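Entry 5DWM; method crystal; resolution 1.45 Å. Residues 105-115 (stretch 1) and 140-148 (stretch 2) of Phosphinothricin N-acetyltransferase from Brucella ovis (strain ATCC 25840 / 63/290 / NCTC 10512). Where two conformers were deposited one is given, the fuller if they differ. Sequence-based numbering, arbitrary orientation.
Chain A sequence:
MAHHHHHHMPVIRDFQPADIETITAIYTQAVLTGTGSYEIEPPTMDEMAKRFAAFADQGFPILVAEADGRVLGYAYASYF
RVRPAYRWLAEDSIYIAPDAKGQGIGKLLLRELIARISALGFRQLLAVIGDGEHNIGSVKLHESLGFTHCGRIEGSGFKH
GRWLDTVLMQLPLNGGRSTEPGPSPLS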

# COMPACT_ATOMS: atom_id res chain seq x y z
N ILE A 105 8.81 1.74 25.30
CA ILE A 105 7.99 2.88 24.89
C ILE A 105 7.10 2.50 23.71
O ILE A 105 5.93 2.90 23.64
CB ILE A 105 8.89 4.07 24.53
CG1 ILE A 105 9.84 4.38 25.68
CG2 ILE A 105 8.06 5.28 24.17
CD1 ILE A 105 9.13 4.56 26.98
N GLY A 106 7.65 1.74 22.77
CA GLY A 106 6.87 1.30 21.63
C GLY A 106 5.65 0.51 22.05
O GLY A 106 4.55 0.69 21.52
N LYS A 107 5.81 -0.37 23.05
CA LYS A 107 4.67 -1.17 23.51
C LYS A 107 3.60 -0.30 24.15
O LYS A 107 2.41 -0.51 23.93
CB LYS A 107 5.14 -2.26 24.47
CG LYS A 107 5.94 -3.36 23.81
CD LYS A 107 6.42 -4.38 24.81
CE LYS A 107 7.65 -3.89 25.57
NZ LYS A 107 8.22 -4.94 26.46
N LEU A 108 4.01 0.68 24.97
CA LEU A 108 3.03 1.58 25.57
C LEU A 108 2.25 2.33 24.50
O LEU A 108 1.02 2.46 24.59
CB LEU A 108 3.71 2.59 26.50
CG LEU A 108 4.29 2.09 27.80
CD1 LEU A 108 4.97 3.26 28.52
CD2 LEU A 108 3.20 1.45 28.67
N LEU A 109 2.95 2.82 23.48
CA LEU A 109 2.30 3.58 22.41
C LEU A 109 1.36 2.69 21.62
O LEU A 109 0.22 3.08 21.34
CB LEU A 109 3.36 4.18 21.48
CG LEU A 109 3.99 5.48 21.97
CD1 LEU A 109 5.24 5.82 21.17
CD2 LEU A 109 3.00 6.61 21.90
N LEU A 110 1.83 1.51 21.22
CA LEU A 110 1.02 0.66 20.35
C LEU A 110 -0.19 0.10 21.08
O LEU A 110 -1.27 0.00 20.50
CB LEU A 110 1.89 -0.46 19.75
CG LEU A 110 1.25 -1.41 18.73
CD1 LEU A 110 0.56 -0.65 17.60
CD2 LEU A 110 2.30 -2.37 18.18
N ARG A 111 -0.03 -0.25 22.36
CA ARG A 111 -1.18 -0.70 23.13
C ARG A 111 -2.28 0.36 23.13
O ARG A 111 -3.46 0.05 22.91
CB ARG A 111 -0.78 -1.07 24.56
CG ARG A 111 -1.96 -1.43 25.43
CD ARG A 111 -1.55 -2.21 26.66
NE ARG A 111 -0.96 -3.49 26.31
CZ ARG A 111 0.30 -3.83 26.57
NH1 ARG A 111 1.11 -2.98 27.19
NH2 ARG A 111 0.75 -5.03 26.21
N GLU A 112 -1.91 1.63 23.35
CA GLU A 112 -2.92 2.68 23.39
C GLU A 112 -3.47 2.96 22.00
O GLU A 112 -4.67 3.22 21.84
CB GLU A 112 -2.37 3.93 24.07
CG GLU A 112 -3.38 5.07 24.23
CD GLU A 112 -4.58 4.70 25.09
OE1 GLU A 112 -5.65 5.34 24.93
OE2 GLU A 112 -4.47 3.76 25.91
N LEU A 113 -2.62 2.90 20.97
CA LEU A 113 -3.10 3.09 19.60
C LEU A 113 -4.12 2.02 19.22
O LEU A 113 -5.15 2.32 18.62
CB LEU A 113 -1.92 3.09 18.63
CG LEU A 113 -2.27 3.55 17.22
CD1 LEU A 113 -2.49 5.05 17.17
CD2 LEU A 113 -1.18 3.15 16.24
N ILE A 114 -3.83 0.76 19.58
CA ILE A 114 -4.78 -0.33 19.35
C ILE A 114 -6.11 -0.02 20.02
O ILE A 114 -7.18 -0.21 19.43
CB ILE A 114 -4.20 -1.67 19.84
CG1 ILE A 114 -3.02 -2.11 18.97
CG2 ILE A 114 -5.28 -2.75 19.89
CD1 ILE A 114 -2.23 -3.27 19.57
N ALA A 115 -6.07 0.46 21.27
CA ALA A 115 -7.31 0.81 21.97
C ALA A 115 -8.08 1.91 21.24
O ALA A 115 -9.30 1.81 21.09
CB ALA A 115 -7.01 1.22 23.42
N LYS A 140 9.41 -7.56 16.44
CA LYS A 140 9.18 -8.12 17.77
C LYS A 140 8.13 -7.32 18.54
O LYS A 140 7.30 -7.89 19.26
CB LYS A 140 10.50 -8.20 18.53
N LEU A 141 8.14 -5.99 18.40
CA LEU A 141 7.12 -5.17 19.06
C LEU A 141 5.72 -5.58 18.61
O LEU A 141 4.81 -5.73 19.42
CB LEU A 141 7.35 -3.68 18.75
CG LEU A 141 6.18 -2.72 18.97
CD1 LEU A 141 5.75 -2.65 20.42
CD2 LEU A 141 6.49 -1.31 18.45
N HIS A 142 5.54 -5.76 17.30
CA HIS A 142 4.22 -6.12 16.80
C HIS A 142 3.85 -7.55 17.17
O HIS A 142 2.70 -7.82 17.53
CB HIS A 142 4.14 -5.85 15.29
CG HIS A 142 4.05 -4.39 14.95
ND1 HIS A 142 5.17 -3.59 14.80
CD2 HIS A 142 2.99 -3.58 14.76
CE1 HIS A 142 4.79 -2.36 14.53
NE2 HIS A 142 3.47 -2.33 14.49
N GLU A 143 4.81 -8.47 17.10
CA GLU A 143 4.55 -9.84 17.56
C GLU A 143 4.09 -9.85 19.01
O GLU A 143 3.15 -10.57 19.36
CB GLU A 143 5.81 -10.70 17.40
CG GLU A 143 6.16 -11.03 15.96
CD GLU A 143 7.44 -11.82 15.84
OE1 GLU A 143 8.19 -11.90 16.84
OE2 GLU A 143 7.71 -12.35 14.74
N SER A 144 4.74 -9.05 19.86
CA SER A 144 4.41 -9.09 21.28
C SER A 144 3.00 -8.58 21.57
O SER A 144 2.42 -8.93 22.59
CB SER A 144 5.44 -8.30 22.09
OG SER A 144 5.18 -6.92 22.02
N LEU A 145 2.44 -7.76 20.68
CA LEU A 145 1.08 -7.25 20.85
C LEU A 145 0.06 -8.01 20.02
O LEU A 145 -1.06 -7.52 19.83
CB LEU A 145 1.04 -5.75 20.57
CG LEU A 145 1.45 -4.99 21.84
CD1 LEU A 145 1.63 -3.52 21.58
CD2 LEU A 145 0.40 -5.20 22.93
N GLY A 146 0.41 -9.19 19.52
CA GLY A 146 -0.54 -10.09 18.91
C GLY A 146 -0.68 -9.99 17.41
O GLY A 146 -1.53 -10.69 16.84
N PHE A 147 0.11 -9.16 16.75
CA PHE A 147 0.06 -9.12 15.29
C PHE A 147 0.59 -10.44 14.74
O PHE A 147 1.50 -11.07 15.32
CB PHE A 147 0.95 -8.00 14.76
CG PHE A 147 0.36 -6.62 14.89
CD1 PHE A 147 0.25 -5.99 16.12
CD2 PHE A 147 -0.02 -5.91 13.75
CE1 PHE A 147 -0.27 -4.71 16.22
CE2 PHE A 147 -0.53 -4.63 13.84
CZ PHE A 147 -0.65 -4.02 15.08
N THR A 148 0.03 -10.87 13.62
CA THR A 148 0.49 -12.06 12.93
C THR A 148 1.11 -11.69 11.59
O THR A 148 0.72 -10.70 10.96
CB THR A 148 -0.65 -13.06 12.72
OG1 THR A 148 -1.67 -12.47 11.93
CG2 THR A 148 -1.26 -13.45 14.06

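Two segments distant in sequence can be joined without hydrogen bonds, by apolar packing, provided that their side-chain rotamers bring methyl groups to the right places. Residues 105–115 and 140–148 of this acetyltransferase illustrate the principle: no hydrogen bond crosses between them, and the 420 Å² they bury is covered largely by leucine. Their helices cross at −49°, with axes 10.0 Å apart at closest approach.

Leu110 is the hub. Its CA–CB bond points toward the second stretch, and its t,p rotamer places CG 3.6 Å from Leu145 CD1 and CD2 4.0 Å from Leu141 CG. The same CD2 lies over one face of the His142 ring, 4.0 Å from the centroid, in a CH-pi contact. His142 starts out pointing away, but chi1 near −74° brings its ring back; both ring nitrogens are hydrogen-bonded outside the two stretches, leaving the face for the methyl.

Leu145, just beyond the helix, loses the most surface of any residue here. Its m,t rotamer sends the two methyls to different neighbours: CD1 meets Leu110, while CD2 lies 3.3 Å from Arg111 NH2. That arginine leaves its backbone sideways, and an m turn at chi3, after two t angles, helps bring the guanidinium nearer. One turn on, Ile114, in m,t, extends CD1 to 4.1 Å from Phe147 CE1, adding a branched aliphatic group beside the aromatic ring.

At the other end, Gly106 leaves room for Leu141, also t,p: an ideal CB on the glycine would lie only 3.1 Å from Leu141 CD2. Leu141 CD1 also packs 3.5 Å from Lys107 CG, so the lysine contributes aliphatic carbon while its end leads away. Ser144, in p, keeps its hydroxyl bonded within its own stretch, where OG donates to Leu141 O at 2.9 Å, while the same OG lies 4.0 Å from Lys107 CD.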